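Local coordinates for bifunctional protein PutA (Bdellovibrio bacteriovorus, PDB 5UR2) that probably oxidises L-proline to L-glutamate in two steps, a flavin-dependent proline dehydrogenase reaction followed by an NAD-dependent L-glutamate gamma-semialdehyde dehydrogenase reaction, at residues N503-S508 against L677-Q682; D185-L190 against F347-F352; A209-S214 against D472-A477; V57-S62 against F908-A913. All coordinates share one frame; numbering follows the deposited sequence.

Contact 1 (N503-S508 against L677-Q682); sequences NKELQS and LMKMIQ
Gln682 lies alongside Asn503, the two amide-bearing chains running past each other in opposite directions with their planes 38° apart. The overlap is one of van der Waals contact: Gln682 NE2 stays 3.6 Å from the backbone Asn503 O, and Asn503 OD1 sits 3.7 Å from Gln682 CG. The methyl CE of Met678 also approaches Asn503 OD1, at 4.0 Å. The polar work is done by Lys679. Its chain kinks at chi2 (-55°) and then runs extended, which carries the ammonium group to the end of the Glu505 side chain. There Lys679 NZ donates to Glu505 OE2 at 2.7 Å, a salt bridge in which the nitrogen comes from above the carboxylate plane, 44° out of it, and the two chains cross at about a right angle. A second bond, from Lys679 NZ to Gln682 OE1 at 2.8 Å, ties the lysine back to its own helix and is consistent with OE1 facing the lysine and NE2 turned to Asn503. Asn498 holds the other carboxylate oxygen, Glu505 OE1, and Val500 of strand 495-501 packs against both Met678 and Gln682. The contact thus places the outermost strand 504-506 of a four-stranded mixed sheet beside helix 671-684, both within the aldehyde dehydrogenase family region. At this surface contact, only partly open to solvent, one ammonium group is shared between a carboxylate and an amide oxygen, so the charge pairing across the contact and the bond within the helix are linked, while the amides and the methionine methyl contribute close packing.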
loop_
_atom_site.group_PDB
_atom_site.type_symbol
_atom_site.label_atom_id
_atom_site.label_comp_id
_atom_site.label_asym_id
_atom_site.label_seq_id
_atom_site.Cartn_x
_atom_site.Cartn_y
_atom_site.Cartn_z
ATOM N N ASN B 503 8.812 -14.858 30.936
ATOM C CA ASN B 503 7.743 -14.635 31.912
ATOM C C ASN B 503 8.152 -14.991 33.342
ATOM O O ASN B 503 7.285 -15.218 34.197
ATOM C CB ASN B 503 6.450 -15.380 31.530
ATOM C CG ASN B 503 5.734 -14.739 30.333
ATOM O OD1 ASN B 503 6.062 -13.617 29.944
ATOM N ND2 ASN B 503 4.738 -15.440 29.763
ATOM N N LYS B 504 9.451 -15.034 33.634
ATOM C CA LYS B 504 9.953 -15.259 34.987
ATOM C C LYS B 504 10.725 -14.032 35.465
ATOM O O LYS B 504 11.546 -13.476 34.725
ATOM C CB LYS B 504 10.826 -16.516 35.056
ATOM C CG LYS B 504 10.050 -17.805 34.781
ATOM C CD LYS B 504 10.982 -18.959 34.467
ATOM N N GLU B 505 10.463 -13.612 36.697
ATOM C CA GLU B 505 11.097 -12.426 37.253
ATOM C C GLU B 505 12.497 -12.758 37.768
ATOM O O GLU B 505 12.721 -13.809 38.374
ATOM C CB GLU B 505 10.216 -11.837 38.363
ATOM C CG GLU B 505 8.876 -11.286 37.825
ATOM C CD GLU B 505 7.956 -10.616 38.881
ATOM O OE1 GLU B 505 8.434 -10.067 39.906
ATOM O OE2 GLU B 505 6.724 -10.608 38.657
ATOM N N LEU B 506 13.456 -11.880 37.462
ATOM C CA LEU B 506 14.852 -12.066 37.838
ATOM C C LEU B 506 15.389 -10.814 38.518
ATOM O O LEU B 506 14.871 -9.703 38.346
ATOM C CB LEU B 506 15.740 -12.375 36.626
ATOM C CG LEU B 506 15.263 -13.545 35.780
ATOM C CD1 LEU B 506 16.125 -13.659 34.529
ATOM C CD2 LEU B 506 15.319 -14.811 36.640
ATOM N N GLN B 507 16.451 -11.014 39.291
ATOM C CA GLN B 507 17.147 -9.936 39.972
ATOM C C GLN B 507 18.621 -9.974 39.604
ATOM O O GLN B 507 19.165 -11.025 39.258
ATOM C CB GLN B 507 16.965 -10.077 41.474
ATOM C CG GLN B 507 15.655 -9.538 41.898
ATOM C CD GLN B 507 15.133 -10.251 43.108
ATOM O OE1 GLN B 507 15.355 -9.825 44.244
ATOM N NE2 GLN B 507 14.432 -11.363 42.876
ATOM N N SER B 508 19.273 -8.817 39.703
ATOM C CA SER B 508 20.711 -8.726 39.493
ATOM C C SER B 508 21.492 -8.288 40.726
ATOM O O SER B 508 22.693 -8.564 40.797
ATOM C CB SER B 508 21.026 -7.748 38.351
ATOM O OG SER B 508 20.799 -6.418 38.764
ATOM N N LEU B 677 3.947 -1.830 31.577
ATOM C CA LEU B 677 3.671 -2.394 30.255
ATOM C C LEU B 677 3.914 -3.897 30.231
ATOM O O LEU B 677 3.103 -4.656 29.681
ATOM C CB LEU B 677 4.509 -1.699 29.173
ATOM C CG LEU B 677 4.371 -2.286 27.755
ATOM C CD1 LEU B 677 2.961 -2.131 27.168
ATOM C CD2 LEU B 677 5.392 -1.681 26.787
ATOM N N MET B 678 5.023 -4.348 30.824
ATOM C CA MET B 678 5.333 -5.776 30.810
ATOM C C MET B 678 4.269 -6.586 31.555
ATOM O O MET B 678 3.890 -7.681 31.119
ATOM C CB MET B 678 6.720 -6.011 31.421
ATOM C CG MET B 678 7.197 -7.459 31.320
ATOM S SD MET B 678 7.288 -8.015 29.628
ATOM C CE MET B 678 7.328 -9.793 29.844
ATOM N N LYS B 679 3.768 -6.059 32.675
ATOM C CA LYS B 679 2.745 -6.769 33.443
ATOM C C LYS B 679 1.456 -6.909 32.644
ATOM O O LYS B 679 0.751 -7.925 32.749
ATOM C CB LYS B 679 2.491 -6.035 34.767
ATOM C CG LYS B 679 3.619 -6.247 35.776
ATOM C CD LYS B 679 3.834 -7.749 35.988
ATOM C CE LYS B 679 5.169 -8.079 36.631
ATOM N NZ LYS B 679 5.504 -9.536 36.447
ATOM N N MET B 680 1.115 -5.879 31.865
ATOM C CA MET B 680 -0.064 -5.944 31.019
ATOM C C MET B 680 0.161 -6.905 29.859
ATOM O O MET B 680 -0.747 -7.656 29.479
ATOM C CB MET B 680 -0.426 -4.544 30.501
ATOM C CG MET B 680 -0.742 -3.521 31.588
ATOM S SD MET B 680 -1.412 -1.959 30.963
ATOM C CE MET B 680 -0.001 -1.190 30.176
ATOM N N ILE B 681 1.378 -6.921 29.314
ATOM C CA ILE B 681 1.712 -7.876 28.266
ATOM C C ILE B 681 1.544 -9.295 28.780
ATOM O O ILE B 681 0.907 -10.132 28.132
ATOM C CB ILE B 681 3.141 -7.612 27.740
ATOM C CG1 ILE B 681 3.143 -6.424 26.763
ATOM C CG2 ILE B 681 3.753 -8.850 27.100
ATOM C CD1 ILE B 681 4.506 -5.864 26.511
ATOM N N GLN B 682 2.038 -9.565 29.991
ATOM C CA GLN B 682 1.843 -10.884 30.580
ATOM C C GLN B 682 0.365 -11.164 30.810
ATOM O O GLN B 682 -0.108 -12.271 30.532
ATOM C CB GLN B 682 2.618 -11.006 31.896
ATOM C CG GLN B 682 4.148 -10.982 31.713
ATOM C CD GLN B 682 4.900 -11.161 33.033
ATOM O OE1 GLN B 682 5.113 -10.210 33.773
ATOM N NE2 GLN B 682 5.326 -12.379 33.309
#

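Contact 2 (D185-L190 against F347-F352)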
loop_
_atom_site.group_PDB
_atom_site.type_symbol
_atom_site.label_atom_id
_atom_site.label_comp_id
_atom_site.label_asym_id
_atom_site.label_seq_id
_atom_site.Cartn_x
_atom_site.Cartn_y
_atom_site.Cartn_z
ATOM N N ASP B 185 -41.072 47.045 33.906
ATOM C CA ASP B 185 -41.829 45.830 33.630
ATOM C C ASP B 185 -43.128 45.870 34.444
ATOM O O ASP B 185 -43.598 46.953 34.838
ATOM C CB ASP B 185 -40.971 44.580 33.902
ATOM C CG ASP B 185 -40.650 44.365 35.380
ATOM O OD1 ASP B 185 -41.015 45.209 36.228
ATOM O OD2 ASP B 185 -40.010 43.330 35.693
ATOM N N HIS B 186 -43.713 44.698 34.689
ATOM C CA HIS B 186 -44.966 44.643 35.426
ATOM C C HIS B 186 -44.793 44.812 36.931
ATOM O O HIS B 186 -45.787 45.032 37.625
ATOM C CB HIS B 186 -45.684 43.323 35.136
ATOM C CG HIS B 186 -44.967 42.114 35.649
ATOM N ND1 HIS B 186 -43.623 41.892 35.430
ATOM C CD2 HIS B 186 -45.409 41.051 36.362
ATOM C CE1 HIS B 186 -43.269 40.748 35.988
ATOM N NE2 HIS B 186 -44.335 40.217 36.559
ATOM N N GLU B 187 -43.575 44.734 37.458
ATOM C CA GLU B 187 -43.365 44.847 38.898
ATOM C C GLU B 187 -42.831 46.207 39.324
ATOM O O GLU B 187 -43.062 46.614 40.467
ATOM C CB GLU B 187 -42.405 43.758 39.401
ATOM C CG GLU B 187 -43.008 42.360 39.528
ATOM C CD GLU B 187 -41.955 41.287 39.803
ATOM O OE1 GLU B 187 -42.325 40.092 39.882
ATOM O OE2 GLU B 187 -40.756 41.631 39.925
ATOM N N GLY B 188 -42.119 46.916 38.449
ATOM C CA GLY B 188 -41.568 48.207 38.827
ATOM C C GLY B 188 -40.523 48.682 37.845
ATOM O O GLY B 188 -40.572 48.354 36.656
ATOM N N ALA B 189 -39.595 49.488 38.352
ATOM C CA ALA B 189 -38.539 50.043 37.518
ATOM C C ALA B 189 -37.517 48.976 37.133
ATOM O O ALA B 189 -37.262 48.026 37.878
ATOM C CB ALA B 189 -37.831 51.191 38.238
ATOM N N LEU B 190 -36.923 49.152 35.952
ATOM C CA LEU B 190 -35.836 48.318 35.459
ATOM C C LEU B 190 -34.571 49.147 35.288
ATOM O O LEU B 190 -34.641 50.359 35.042
ATOM C CB LEU B 190 -36.183 47.673 34.112
ATOM C CG LEU B 190 -37.389 46.741 34.060
ATOM C CD1 LEU B 190 -37.646 46.285 32.631
ATOM C CD2 LEU B 190 -37.152 45.561 34.974
ATOM N N PHE B 347 -40.263 32.958 40.065
ATOM C CA PHE B 347 -38.946 32.728 40.645
ATOM C C PHE B 347 -37.795 33.145 39.745
ATOM O O PHE B 347 -36.705 33.442 40.250
ATOM C CB PHE B 347 -38.754 31.244 40.977
ATOM C CG PHE B 347 -39.795 30.675 41.892
ATOM C CD1 PHE B 347 -39.842 31.051 43.226
ATOM C CD2 PHE B 347 -40.722 29.758 41.425
ATOM C CE1 PHE B 347 -40.792 30.518 44.084
ATOM C CE2 PHE B 347 -41.678 29.221 42.282
ATOM C CZ PHE B 347 -41.713 29.603 43.608
ATOM N N ILE B 348 -37.996 33.113 38.433
ATOM C CA ILE B 348 -36.913 33.273 37.474
ATOM C C ILE B 348 -37.484 33.975 36.250
ATOM O O ILE B 348 -38.616 33.704 35.842
ATOM C CB ILE B 348 -36.293 31.890 37.168
ATOM C CG1 ILE B 348 -34.961 31.999 36.418
ATOM C CG2 ILE B 348 -37.322 30.951 36.490
ATOM C CD1 ILE B 348 -34.216 30.650 36.337
ATOM N N ARG B 349 -36.710 34.891 35.665
ATOM C CA ARG B 349 -37.250 35.766 34.623
ATOM C C ARG B 349 -36.637 35.416 33.274
ATOM O O ARG B 349 -35.406 35.490 33.110
ATOM C CB ARG B 349 -37.006 37.235 34.963
ATOM C CG ARG B 349 -37.745 37.710 36.219
ATOM C CD ARG B 349 -39.286 37.751 36.033
ATOM N NE ARG B 349 -39.700 38.715 35.004
ATOM C CZ ARG B 349 -39.857 40.019 35.213
ATOM N NH1 ARG B 349 -39.639 40.536 36.419
ATOM N NH2 ARG B 349 -40.225 40.816 34.214
ATOM N N PRO B 350 -37.438 34.970 32.309
ATOM C CA PRO B 350 -36.899 34.698 30.976
ATOM C C PRO B 350 -36.824 35.959 30.131
ATOM O O PRO B 350 -37.674 36.852 30.218
ATOM C CB PRO B 350 -37.910 33.716 30.385
ATOM C CG PRO B 350 -39.215 34.154 31.021
ATOM C CD PRO B 350 -38.866 34.611 32.414
ATOM N N ALA B 351 -35.783 36.019 29.307
ATOM C CA ALA B 351 -35.718 36.941 28.188
ATOM C C ALA B 351 -35.475 36.103 26.941
ATOM O O ALA B 351 -34.633 35.206 26.960
ATOM C CB ALA B 351 -34.625 37.995 28.399
ATOM N N PHE B 352 -36.230 36.374 25.868
ATOM C CA PHE B 352 -36.239 35.517 24.683
ATOM C C PHE B 352 -35.418 36.165 23.574
ATOM O O PHE B 352 -35.837 37.161 22.977
ATOM C CB PHE B 352 -37.671 35.234 24.233
ATOM C CG PHE B 352 -38.451 34.453 25.237
ATOM C CD1 PHE B 352 -37.941 33.271 25.742
ATOM C CD2 PHE B 352 -39.664 34.912 25.710
ATOM C CE1 PHE B 352 -38.631 32.550 26.688
ATOM C CE2 PHE B 352 -40.373 34.189 26.662
ATOM C CZ PHE B 352 -39.856 33.007 27.152
HETATM O O HOH W 1 -38.540 39.279 39.032
#
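One face of the Arg349 guanidinium is met by His186 CE1, 3.4 Å above the plane and offset toward the rim, while Asp185 OD2 and a water lie at its edge. The histidine ring stands almost upright on the guanidinium, the planes 85° apart, and therefore presents its own edge to Arg349; over one of the ring's faces lies Glu187 CG. Asp185 is gripped end-on: Arg349 NH1 and NH2 each donate to the single atom Asp185 OD2, both at 2.9 Å, and the carboxylate is turned only 22° from the guanidinium. Bends at chi2 and chi3 curl the arginine chain from its strand toward the loop. The other oxygen, Asp185 OD1, accepts from the backbone Glu187 N at 2.9 Å and from Gly188 N at 3.0 Å, so the loop itself sets the carboxylate that receives the arginine. Glu187 is a looser partner, its OE2 in a long salt bridge of 3.8 Å to Arg349 NH1; a water accepts from that nitrogen and donates weakly to the same oxygen. Arg349 NH2 also donates to Ala376 O, a further acceptor for this buried arginine. The turn made by Asp185 OD1 and Glu187 N is an Asx turn, here in the loop leading to strand 194-197 and bonded to strand 349-353, two strands of the eight-stranded parallel barrel that marks the proline dehydrogenase domain as a TIM-barrel fold.

Contact 3 (A209-S214 against D472-A477)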
loop_
_atom_site.group_PDB
_atom_site.type_symbol
_atom_site.label_atom_id
_atom_site.label_comp_id
_atom_site.label_asym_id
_atom_site.label_seq_id
_atom_site.Cartn_x
_atom_site.Cartn_y
_atom_site.Cartn_z
ATOM N N ALA B 209 -8.937 20.486 35.084
ATOM C CA ALA B 209 -8.432 19.503 36.030
ATOM C C ALA B 209 -8.256 20.123 37.406
ATOM O O ALA B 209 -8.425 19.444 38.427
ATOM C CB ALA B 209 -7.120 18.900 35.514
ATOM N N ALA B 210 -7.972 21.418 37.453
ATOM C CA ALA B 210 -7.971 22.175 38.702
ATOM C C ALA B 210 -9.268 22.972 38.819
ATOM O O ALA B 210 -9.279 24.204 38.869
ATOM C CB ALA B 210 -6.752 23.081 38.776
ATOM N N TRP B 211 -10.368 22.212 38.842
ATOM C CA TRP B 211 -11.708 22.777 38.767
ATOM C C TRP B 211 -11.943 23.813 39.857
ATOM O O TRP B 211 -12.336 24.946 39.569
ATOM C CB TRP B 211 -12.734 21.660 38.875
ATOM C CG TRP B 211 -14.157 22.075 38.659
ATOM C CD1 TRP B 211 -15.077 22.413 39.622
ATOM C CD2 TRP B 211 -14.842 22.163 37.404
ATOM N NE1 TRP B 211 -16.279 22.705 39.039
ATOM C CE2 TRP B 211 -16.166 22.567 37.680
ATOM C CE3 TRP B 211 -14.461 21.942 36.067
ATOM C CZ2 TRP B 211 -17.117 22.752 36.673
ATOM C CZ3 TRP B 211 -15.405 22.126 35.071
ATOM C CH2 TRP B 211 -16.718 22.527 35.377
ATOM N N ASP B 212 -11.740 23.431 41.122
ATOM C CA ASP B 212 -12.078 24.325 42.229
ATOM C C ASP B 212 -11.224 25.588 42.208
ATOM O O ASP B 212 -11.719 26.688 42.474
ATOM C CB ASP B 212 -11.909 23.626 43.580
ATOM C CG ASP B 212 -12.881 22.487 43.790
ATOM O OD1 ASP B 212 -13.914 22.431 43.097
ATOM O OD2 ASP B 212 -12.636 21.680 44.716
ATOM N N GLU B 213 -9.935 25.452 41.894
ATOM C CA GLU B 213 -9.079 26.629 41.843
ATOM C C GLU B 213 -9.514 27.577 40.728
ATOM O O GLU B 213 -9.634 28.790 40.939
ATOM C CB GLU B 213 -7.624 26.204 41.662
ATOM C CG GLU B 213 -6.675 27.377 41.682
ATOM C CD GLU B 213 -5.230 26.954 41.768
ATOM O OE1 GLU B 213 -4.353 27.829 41.578
ATOM O OE2 GLU B 213 -4.974 25.752 42.027
ATOM N N SER B 214 -9.785 27.027 39.536
ATOM C CA SER B 214 -10.233 27.840 38.407
ATOM C C SER B 214 -11.534 28.553 38.726
ATOM O O SER B 214 -11.687 29.747 38.433
ATOM C CB SER B 214 -10.417 26.969 37.167
ATOM O OG SER B 214 -9.185 26.396 36.741
ATOM N N ASP B 472 -11.868 13.805 29.663
ATOM C CA ASP B 472 -12.403 15.152 29.874
ATOM C C ASP B 472 -12.279 15.461 31.362
ATOM O O ASP B 472 -13.105 15.009 32.166
ATOM C CB ASP B 472 -13.860 15.227 29.404
ATOM C CG ASP B 472 -14.469 16.629 29.558
ATOM O OD1 ASP B 472 -13.755 17.584 29.933
ATOM O OD2 ASP B 472 -15.667 16.778 29.268
ATOM N N PHE B 473 -11.253 16.230 31.741
ATOM C CA PHE B 473 -11.073 16.477 33.169
ATOM C C PHE B 473 -12.053 17.503 33.732
ATOM O O PHE B 473 -12.017 17.777 34.946
ATOM C CB PHE B 473 -9.624 16.879 33.472
ATOM C CG PHE B 473 -8.679 15.690 33.551
ATOM C CD1 PHE B 473 -8.860 14.714 34.518
ATOM C CD2 PHE B 473 -7.612 15.560 32.669
ATOM C CE1 PHE B 473 -8.012 13.628 34.599
ATOM C CE2 PHE B 473 -6.756 14.470 32.746
ATOM C CZ PHE B 473 -6.953 13.508 33.707
ATOM N N ALA B 474 -12.965 18.024 32.904
ATOM C CA ALA B 474 -14.100 18.767 33.432
ATOM C C ALA B 474 -15.112 17.850 34.126
ATOM O O ALA B 474 -16.003 18.351 34.836
ATOM C CB ALA B 474 -14.775 19.562 32.305
ATOM N N VAL B 475 -15.014 16.534 33.926
ATOM C CA VAL B 475 -15.902 15.585 34.602
ATOM C C VAL B 475 -15.366 15.313 36.008
ATOM O O VAL B 475 -14.268 14.765 36.182
ATOM C CB VAL B 475 -16.044 14.280 33.802
ATOM C CG1 VAL B 475 -16.972 13.316 34.531
ATOM C CG2 VAL B 475 -16.575 14.555 32.391
ATOM N N LYS B 476 -16.157 15.662 37.019
ATOM C CA LYS B 476 -15.687 15.551 38.395
ATOM C C LYS B 476 -15.291 14.121 38.749
ATOM O O LYS B 476 -14.314 13.904 39.479
ATOM C CB LYS B 476 -16.771 16.044 39.346
ATOM C CG LYS B 476 -16.404 15.943 40.811
ATOM C CD LYS B 476 -17.481 16.579 41.671
ATOM C CE LYS B 476 -17.065 16.607 43.120
ATOM N NZ LYS B 476 -18.047 17.387 43.892
ATOM N N ALA B 477 -16.047 13.136 38.259
ATOM C CA ALA B 477 -15.739 11.742 38.569
ATOM C C ALA B 477 -14.363 11.334 38.053
ATOM O O ALA B 477 -13.703 10.478 38.655
ATOM C CB ALA B 477 -16.815 10.822 37.992
#
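Trp211 leaves its helix with CG anti to the backbone N (chi1 -173°), which directs the indole across to the turn at 472-475. CB and CG lead through CD2 to the six-membered ring, whose CE3 comes within 4.1 Å of both Ala474 CA and Ala474 O. One atom further out, Trp211 CZ3 meets the methyl Ala474 CB at 3.8 Å and stands equally near Ala474 O. On the pyrrole side, NE1 turns to another partner, donating to Glu251 OE1, and the indole also meets the ring of His247. The surface it packs on is a type I beta turn from Asp472 to Val475, closed by Val475 N bonding to Asp472 O and reinforced by an Asx turn in which Ala474 N reaches Asp472 OD1 at 3.1 Å, from above the carboxylate plane. This turn leads into helix 476-491, whereas Trp211 opens helix 211-232 of the proline dehydrogenase barrel. In a separate touch, Ala209 CB rests against Phe473 CB at 3.8 Å and reaches Phe473 CG at 4.1 Å. Past CB the phenylalanine side chain leads away from Ala209, its ring meeting that of Trp587, while Pro815 packs on Ala209.

Contact 4 (V57-S62 against F908-A913)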
loop_
_atom_site.group_PDB
_atom_site.type_symbol
_atom_site.label_atom_id
_atom_site.label_comp_id
_atom_site.label_asym_id
_atom_site.label_seq_id
_atom_site.Cartn_x
_atom_site.Cartn_y
_atom_site.Cartn_z
ATOM N N VAL B 57 -12.312 38.303 4.422
ATOM C CA VAL B 57 -12.850 39.256 5.387
ATOM C C VAL B 57 -12.155 39.087 6.726
ATOM O O VAL B 57 -11.831 40.072 7.401
ATOM C CB VAL B 57 -14.378 39.094 5.498
ATOM C CG1 VAL B 57 -14.938 39.914 6.654
ATOM C CG2 VAL B 57 -15.025 39.518 4.201
ATOM N N ASP B 58 -11.898 37.834 7.118
ATOM C CA ASP B 58 -11.251 37.542 8.397
ATOM C C ASP B 58 -9.879 38.202 8.504
ATOM O O ASP B 58 -9.549 38.820 9.525
ATOM C CB ASP B 58 -11.114 36.027 8.568
ATOM C CG ASP B 58 -10.384 35.636 9.850
ATOM O OD1 ASP B 58 -10.774 36.153 10.915
ATOM O OD2 ASP B 58 -9.440 34.808 9.795
ATOM N N VAL B 59 -9.063 38.083 7.455
ATOM C CA VAL B 59 -7.672 38.532 7.552
ATOM C C VAL B 59 -7.521 40.032 7.300
ATOM O O VAL B 59 -6.541 40.630 7.765
ATOM C CB VAL B 59 -6.778 37.728 6.586
ATOM C CG1 VAL B 59 -7.135 38.024 5.144
ATOM C CG2 VAL B 59 -5.289 37.983 6.859
ATOM N N LEU B 60 -8.485 40.659 6.619
ATOM C CA LEU B 60 -8.333 42.043 6.162
ATOM C C LEU B 60 -7.845 43.025 7.225
ATOM O O LEU B 60 -6.903 43.783 6.938
ATOM C CB LEU B 60 -9.652 42.533 5.547
ATOM C CG LEU B 60 -9.551 43.936 4.948
ATOM C CD1 LEU B 60 -8.508 43.998 3.819
ATOM C CD2 LEU B 60 -10.907 44.411 4.464
ATOM N N PRO B 61 -8.402 43.079 8.441
ATOM C CA PRO B 61 -7.942 44.109 9.392
ATOM C C PRO B 61 -6.524 43.887 9.908
ATOM O O PRO B 61 -5.978 44.788 10.554
ATOM C CB PRO B 61 -8.967 44.021 10.532
ATOM C CG PRO B 61 -9.449 42.625 10.487
ATOM C CD PRO B 61 -9.453 42.225 9.031
ATOM N N SER B 62 -5.907 42.740 9.639
ATOM C CA SER B 62 -4.524 42.497 10.036
ATOM C C SER B 62 -3.510 42.925 8.978
ATOM O O SER B 62 -2.304 42.815 9.218
ATOM C CB SER B 62 -4.325 41.015 10.385
ATOM O OG SER B 62 -5.048 40.672 11.569
ATOM N N PHE B 908 2.052 29.923 10.620
ATOM C CA PHE B 908 0.782 30.609 10.811
ATOM C C PHE B 908 0.696 31.701 9.759
ATOM O O PHE B 908 1.526 32.614 9.731
ATOM C CB PHE B 908 0.655 31.188 12.222
ATOM C CG PHE B 908 0.380 30.147 13.267
ATOM C CD1 PHE B 908 1.421 29.449 13.861
ATOM C CD2 PHE B 908 -0.922 29.838 13.635
ATOM C CE1 PHE B 908 1.163 28.461 14.822
ATOM C CE2 PHE B 908 -1.186 28.854 14.588
ATOM C CZ PHE B 908 -0.140 28.165 15.186
ATOM N N SER B 909 -0.284 31.587 8.875
ATOM C CA SER B 909 -0.394 32.524 7.778
ATOM C C SER B 909 -1.814 32.485 7.256
ATOM O O SER B 909 -2.493 31.454 7.330
ATOM C CB SER B 909 0.590 32.203 6.649
ATOM O OG SER B 909 0.401 33.092 5.555
ATOM N N ARG B 910 -2.256 33.611 6.723
ATOM C CA ARG B 910 -3.550 33.667 6.066
ATOM C C ARG B 910 -3.400 34.140 4.630
ATOM O O ARG B 910 -4.303 34.747 4.060
ATOM C CB ARG B 910 -4.521 34.522 6.876
ATOM C CG ARG B 910 -4.890 33.789 8.169
ATOM C CD ARG B 910 -5.835 34.554 9.046
ATOM N NE ARG B 910 -5.194 35.711 9.649
ATOM C CZ ARG B 910 -5.834 36.588 10.416
ATOM N NH1 ARG B 910 -7.129 36.418 10.662
ATOM N NH2 ARG B 910 -5.188 37.631 10.926
ATOM N N SER B 911 -2.249 33.823 4.042
ATOM C CA SER B 911 -1.966 34.014 2.637
ATOM C C SER B 911 -1.937 32.663 1.948
ATOM O O SER B 911 -1.058 31.836 2.248
ATOM C CB SER B 911 -0.629 34.726 2.442
ATOM O OG SER B 911 -0.148 34.512 1.126
ATOM N N PRO B 912 -2.860 32.401 1.025
ATOM C CA PRO B 912 -2.805 31.127 0.281
ATOM C C PRO B 912 -1.479 30.883 -0.427
ATOM O O PRO B 912 -0.985 29.750 -0.416
ATOM C CB PRO B 912 -3.972 31.262 -0.706
ATOM C CG PRO B 912 -4.958 32.177 0.024
ATOM C CD PRO B 912 -4.086 33.171 0.749
ATOM N N ALA B 913 -0.879 31.907 -1.037
ATOM C CA ALA B 913 0.365 31.688 -1.779
ATOM C C ALA B 913 1.539 31.444 -0.839
ATOM O O ALA B 913 2.431 30.647 -1.147
ATOM C CB ALA B 913 0.660 32.882 -2.695
#
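With CG swung opposite the backbone nitrogen, Asp58 faces an Arg910 that runs extended through chi2 before bending at chi3 (-70°), a pair of shapes that brings the two side chains to cross at about a right angle. The meeting joins two domains: helix 47-59 and the 3-10 segment 60-62 after it, in the PutA N-terminal domain, and the loop between strand 901-908 and helix 912-921 of the aldehyde dehydrogenase fold. Arg910 NH1 forms a salt bridge with Asp58 OD2 at 2.9 Å, although its hydrogen-bond geometry is weak and the two planes stand 68° apart. Val59 packs alongside, its methyl CG2 over one face of the guanidinium, 3.5 Å above the plane and offset toward the rim. The same methyl touches Arg910 CB at 3.5 Å, so the valine spans the arginine chain from root to head. Arg910 NE also donates to Asp758 O. Asp58 OD1 forms a salt bridge with Arg977 of the second subunit, and Arg976 of that subunit packs on both Asp58 and Arg910, so the domain junction is also part of the dimer interface. On the loop, Ser909 OG accepts from Ser911 N in an ST turn just before Ser911 N-caps helix 912-921. At the other tip of the guanidinium, Arg910 NH2 reaches Ser62 OG at 3.1 Å, a weak and strongly bent bond with an N-H...O angle of 122°.

In the fold
The four contacts form no single cluster; each ties together a different part of a long two-enzyme chain. Contact 4 closes the widest loop, from the N-terminal region to the aldehyde dehydrogenase fold, and the other three are nested inside it. Contact 2, within the proline dehydrogenase barrel, and contact 3, joining helix 211-232 of that barrel to the start of helix 476-491, alternate along the sequence. Contact 1 follows both in series. Centres of contacts 1 and 2 lie about 69 Å apart on opposite sides of the chain's centre, whereas contacts 2 and 3 are about 34 Å apart between centres. The two farthest from the chain's centre each lie within one family region; contact 4, nearer it, joins two.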